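PDB 3F2K: histone-lysine N-methyltransferase SETMAR from Homo sapiens, which methylates histone H3 and, through the mariner-derived transposase domain described here, binds DNA, serving in double-strand break repair and restart of stalled replication forks. Local coordinates for residues Glu39-Tyr44 and Lys72-Ile77; Thr97-Ala102 and Ala137-Gln142. All coordinates share one frame; numbering follows the deposited sequence.

Contact 1 of 2, residues Glu39-Tyr44 and Lys72-Ile77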
# COMPACT_ATOMS: atom_id res chain seq x y z
N GLU A 39 1.11 5.35 2.77
CA GLU A 39 1.61 6.18 3.87
C GLU A 39 0.45 6.36 4.86
O GLU A 39 -0.74 6.48 4.48
CB GLU A 39 2.08 7.54 3.31
CG GLU A 39 3.42 7.52 2.48
CD GLU A 39 3.21 7.19 0.98
OE1 GLU A 39 2.07 6.95 0.56
OE2 GLU A 39 4.21 7.25 0.23
N LYS A 40 0.80 6.39 6.14
CA LYS A 40 -0.17 6.81 7.16
C LYS A 40 0.50 7.61 8.30
O LYS A 40 1.56 7.26 8.77
CB LYS A 40 -0.87 5.55 7.75
CG LYS A 40 -1.65 5.75 9.03
CD LYS A 40 -2.39 4.50 9.40
CE LYS A 40 -3.08 4.67 10.75
NZ LYS A 40 -4.28 5.46 10.40
N TRP A 41 -0.15 8.68 8.72
CA TRP A 41 0.21 9.31 10.01
C TRP A 41 -0.34 8.55 11.23
O TRP A 41 -1.58 8.40 11.41
CB TRP A 41 -0.24 10.80 10.02
CG TRP A 41 0.53 11.64 9.05
CD1 TRP A 41 0.14 11.99 7.80
CD2 TRP A 41 1.85 12.18 9.23
NE1 TRP A 41 1.13 12.73 7.19
CE2 TRP A 41 2.18 12.87 8.05
CE3 TRP A 41 2.77 12.16 10.28
CZ2 TRP A 41 3.42 13.55 7.89
CZ3 TRP A 41 4.00 12.82 10.13
CH2 TRP A 41 4.32 13.49 8.94
N ILE A 42 0.58 8.10 12.07
CA ILE A 42 0.24 7.39 13.29
C ILE A 42 0.31 8.47 14.43
O ILE A 42 1.38 9.03 14.68
CB ILE A 42 1.22 6.32 13.64
CG1 ILE A 42 1.11 5.14 12.66
CG2 ILE A 42 1.02 5.86 15.17
CD1 ILE A 42 2.05 4.00 12.98
N LEU A 43 -0.84 8.75 15.01
CA LEU A 43 -0.95 9.69 16.14
C LEU A 43 -0.33 9.09 17.38
O LEU A 43 -0.37 7.87 17.59
CB LEU A 43 -2.40 10.04 16.44
CG LEU A 43 -3.29 10.59 15.33
CD1 LEU A 43 -4.67 10.78 15.85
CD2 LEU A 43 -2.73 11.89 14.73
N TYR A 44 0.22 9.95 18.22
CA TYR A 44 0.81 9.50 19.47
C TYR A 44 -0.29 9.16 20.48
O TYR A 44 -0.15 8.19 21.25
CB TYR A 44 1.72 10.57 20.06
CG TYR A 44 3.13 10.66 19.51
CD1 TYR A 44 3.41 10.41 18.15
CD2 TYR A 44 4.17 11.07 20.33
CE1 TYR A 44 4.69 10.54 17.66
CE2 TYR A 44 5.45 11.19 19.83
CZ TYR A 44 5.70 10.91 18.50
OH TYR A 44 6.97 11.06 18.03
N LYS A 72 2.67 13.10 15.90
CA LYS A 72 2.39 12.03 14.94
C LYS A 72 3.69 11.65 14.27
O LYS A 72 4.67 12.44 14.24
CB LYS A 72 1.35 12.48 13.88
CG LYS A 72 1.72 13.78 13.14
CD LYS A 72 0.59 14.33 12.25
CE LYS A 72 1.18 15.30 11.18
NZ LYS A 72 2.20 16.32 11.84
N VAL A 73 3.73 10.44 13.71
CA VAL A 73 4.87 10.04 12.91
C VAL A 73 4.27 9.34 11.68
O VAL A 73 3.29 8.59 11.81
CB VAL A 73 5.86 9.12 13.72
CG1 VAL A 73 5.14 7.88 14.33
CG2 VAL A 73 7.11 8.73 12.90
N MSE A 74 4.83 9.62 10.51
CA MSE A 74 4.43 8.92 9.28
C MSE A 74 5.16 7.61 9.07
O MSE A 74 6.38 7.53 9.15
CB MSE A 74 4.64 9.82 8.07
CG MSE A 74 4.13 9.21 6.80
SE MSE A 74 4.39 10.53 5.37
CE MSE A 74 5.85 9.67 4.44
N VAL A 75 4.38 6.59 8.75
CA VAL A 75 4.93 5.26 8.38
C VAL A 75 4.54 4.98 6.93
O VAL A 75 3.49 5.47 6.42
CB VAL A 75 4.46 4.14 9.37
CG1 VAL A 75 2.92 3.90 9.28
CG2 VAL A 75 5.26 2.79 9.16
N THR A 76 5.40 4.23 6.25
CA THR A 76 5.16 3.73 4.91
C THR A 76 5.44 2.21 5.08
O THR A 76 6.44 1.79 5.71
CB THR A 76 6.07 4.40 3.85
OG1 THR A 76 5.95 5.84 3.96
CG2 THR A 76 5.67 3.93 2.44
N ILE A 77 4.50 1.42 4.61
CA ILE A 77 4.62 -0.03 4.62
C ILE A 77 4.48 -0.57 3.20
O ILE A 77 3.61 -0.14 2.41
CB ILE A 77 3.59 -0.71 5.58
CG1 ILE A 77 3.86 -2.24 5.66
CG2 ILE A 77 2.17 -0.39 5.17
CD1 ILE A 77 2.96 -3.00 6.65
O HOH W 1 6.46 6.92 1.55

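Contact 2 of 2, residues Thr97-Ala102 and Ala137-Gln142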
# COMPACT_ATOMS: atom_id res chain seq x y z
N THR A 97 9.53 13.58 -0.39
CA THR A 97 9.81 14.02 -1.77
C THR A 97 9.88 12.79 -2.67
O THR A 97 9.98 11.64 -2.15
CB THR A 97 11.19 14.72 -1.87
OG1 THR A 97 12.22 13.82 -1.44
CG2 THR A 97 11.28 15.94 -0.90
N SER A 98 9.83 13.02 -3.98
CA SER A 98 9.98 11.92 -4.93
C SER A 98 11.41 11.36 -4.83
O SER A 98 11.62 10.17 -5.08
CB SER A 98 9.64 12.34 -6.36
OG SER A 98 9.52 11.20 -7.23
N GLU A 99 12.37 12.22 -4.43
CA GLU A 99 13.76 11.80 -4.25
C GLU A 99 13.82 10.77 -3.11
O GLU A 99 14.46 9.71 -3.23
CB GLU A 99 14.73 12.99 -4.00
CG GLU A 99 14.97 13.80 -5.28
CD GLU A 99 13.92 14.92 -5.49
OE1 GLU A 99 12.97 15.10 -4.68
OE2 GLU A 99 14.08 15.69 -6.44
N LYS A 100 13.17 11.08 -2.02
CA LYS A 100 13.15 10.20 -0.84
C LYS A 100 12.42 8.90 -1.22
O LYS A 100 12.82 7.83 -0.79
CB LYS A 100 12.39 10.93 0.29
CG LYS A 100 12.07 10.08 1.53
CD LYS A 100 13.33 9.36 1.90
CE LYS A 100 13.56 9.38 3.37
NZ LYS A 100 13.01 8.11 3.95
N TYR A 101 11.28 9.04 -1.87
CA TYR A 101 10.45 7.83 -2.21
C TYR A 101 11.23 6.93 -3.16
O TYR A 101 11.15 5.68 -2.99
CB TYR A 101 9.15 8.26 -2.81
CG TYR A 101 8.11 7.20 -2.96
CD1 TYR A 101 7.43 6.71 -1.83
CD2 TYR A 101 7.76 6.74 -4.23
CE1 TYR A 101 6.41 5.80 -1.95
CE2 TYR A 101 6.72 5.76 -4.38
CZ TYR A 101 6.06 5.32 -3.22
OH TYR A 101 5.03 4.38 -3.33
N ALA A 102 11.99 7.51 -4.10
CA ALA A 102 12.88 6.69 -4.96
C ALA A 102 13.92 5.84 -4.18
O ALA A 102 14.11 4.64 -4.50
CB ALA A 102 13.55 7.55 -6.10
N ALA A 137 6.09 11.26 -9.66
CA ALA A 137 7.06 12.25 -10.15
C ALA A 137 8.40 11.53 -10.44
O ALA A 137 8.54 10.35 -10.15
CB ALA A 137 7.26 13.31 -9.11
N GLN A 138 9.31 12.25 -11.08
CA GLN A 138 10.70 11.84 -11.15
C GLN A 138 11.34 12.29 -9.80
O GLN A 138 10.99 13.39 -9.25
CB GLN A 138 11.36 12.52 -12.36
CG GLN A 138 10.92 12.05 -13.73
CD GLN A 138 11.13 10.56 -14.01
OE1 GLN A 138 11.69 9.81 -13.17
NE2 GLN A 138 10.70 10.13 -15.24
N PRO A 139 12.34 11.56 -9.31
CA PRO A 139 12.93 10.40 -10.00
C PRO A 139 12.36 9.05 -9.63
O PRO A 139 12.95 8.03 -10.04
CB PRO A 139 14.42 10.50 -9.60
CG PRO A 139 14.35 10.91 -8.15
CD PRO A 139 13.15 11.95 -8.13
N THR A 140 11.22 9.04 -8.93
CA THR A 140 10.47 7.80 -8.69
C THR A 140 10.19 7.01 -9.98
O THR A 140 10.40 5.78 -10.00
CB THR A 140 9.19 8.09 -7.84
OG1 THR A 140 9.63 8.41 -6.53
CG2 THR A 140 8.25 6.79 -7.77
N LEU A 141 9.67 7.66 -11.03
CA LEU A 141 9.34 6.93 -12.23
C LEU A 141 10.57 6.24 -12.83
O LEU A 141 10.54 5.05 -13.19
CB LEU A 141 8.68 7.88 -13.26
CG LEU A 141 7.32 8.44 -12.73
CD1 LEU A 141 6.76 9.33 -13.76
CD2 LEU A 141 6.36 7.21 -12.52
N GLN A 142 11.66 6.98 -12.94
CA GLN A 142 12.90 6.36 -13.43
C GLN A 142 13.40 5.17 -12.56
O GLN A 142 13.86 4.18 -13.10
CB GLN A 142 13.99 7.39 -13.60
CG GLN A 142 15.16 6.76 -14.43
CD GLN A 142 16.31 7.70 -14.63
OE1 GLN A 142 17.04 8.06 -13.68
NE2 GLN A 142 16.49 8.11 -15.86

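Contact 1 of 2, residues Glu39-Tyr44 and Lys72-Ile77
The six-membered ring of W41 is held between two residues of segment 72-77, on the neighbouring antiparallel strand. M74 CB, of a selenomethionine, sits 3.5 Å from the ring centroid and 5° off the normal, a CH-pi contact over one face. K72 CE covers the opposite face at 3.8 Å from the same centroid, and the backbone N of V73 lies in plane at the edge. With K72 CG placed between its own backbone N and carbonyl carbon (chi1 54°) and the chain bent at its last torsion, NZ also comes over that face; its 4.5 Å to the centroid, 18° off the normal, defines a cation-pi pair. M74 SE approaches obliquely, adding a Met-aromatic contact. The second flat group, Y44, turns an edge to V73 N.

Four backbone hydrogen bonds, two in each of the pairs K40-V75 and I42-V73, fix the register; K40 N to V75 O, at 2.9 Å, runs nearly along the C=O axis. W41-M74 is a non-hydrogen-bonded pair between them. On the face carrying I42, V73 and V75, I42 CD1 meets V75 CG1 at 3.8 Å, while helix 184-196 packs on I42 and V73.

Toward the metal end, one water donates to E39 OE2 at 2.6 Å and lies 2.7 Å from T76 OG1, bridging the strands, and E39 OE2 is also hydrogen-bonded to H135. E39 follows the magnesium ligand D38 in sequence, and its side chain comes within about 4 Å of the bound magnesium ion at its nearest atoms. The chemistry thus divides along this antiparallel strand pair of the RNase H-like transposase domain: cation-pi and CH-pi contacts hold an exposed indole, apolar branches fill the buried face, and a water-linked carboxylate borders the metal site.

Contact 2 of 2, residues Thr97-Ala102 and Ala137-Gln142
T140 and S98 meet where the N-terminal ends of two helices of the RNase H-like domain, 98-115 and 140-147, come together, with T97 and P139 at their N-cap positions. This is the tight part. T140 OG1 lies 3.0 Å from S98 O and close to S98 OG, and both hydroxyls are also hydrogen-bonded to P134 O. In the S98 conformer described, one of two deposited, OG is anti to the backbone N (chi1 -168°) and accepts from T140 N at 3.2 Å, with 155° at the hydrogen.

Next to these hydroxyls, T140 OG1 stands at the edge of the Y101 ring, 3.4 Å from CD2, and T140 CG2 touches the same carbon at 3.6 Å. The Y101 ring further stacks with H135 and meets W78, so an alanine here would probably open a gap beside T140 CG2 and leave the H135 ring without its stacking partner.

The opposite character appears around P139, which follows a cis peptide bond. Its CG rests 4.0 Å from A102 CB, and its CD lies 3.9 Å from CG of the exposed E99, their side chains crossing at about a right angle; both are apolar touches without a polar bond. Beyond them the exposed Q138 folds back on its own segment, where OE1 accepts from Q142 N at 2.8 Å, in the carbonyl plane and on a lone pair.

How the contacts relate
Contacts 1 and 2 share no helix or strand: the first joins two neighbouring strands of the central sheet, the second two helix starts, and their centres lie about 20 Å apart. Both are partly buried. Contact 1 is the more extensive, covering 685 Å² against 310 Å², and regular backbone pairing supports it, whereas contact 2 depends on serine and threonine hydroxyls with a few apolar touches beside them. They touch through E39 OE2 and Y101 CE1, 3.4 Å apart, and H135 adjoins both, bonded to E39 and stacked on Y101. The magnesium ion is about 4 Å from the E39 side chain and about 8 Å from that of Y101, nearest atoms, so contact 1 borders the metal site more closely.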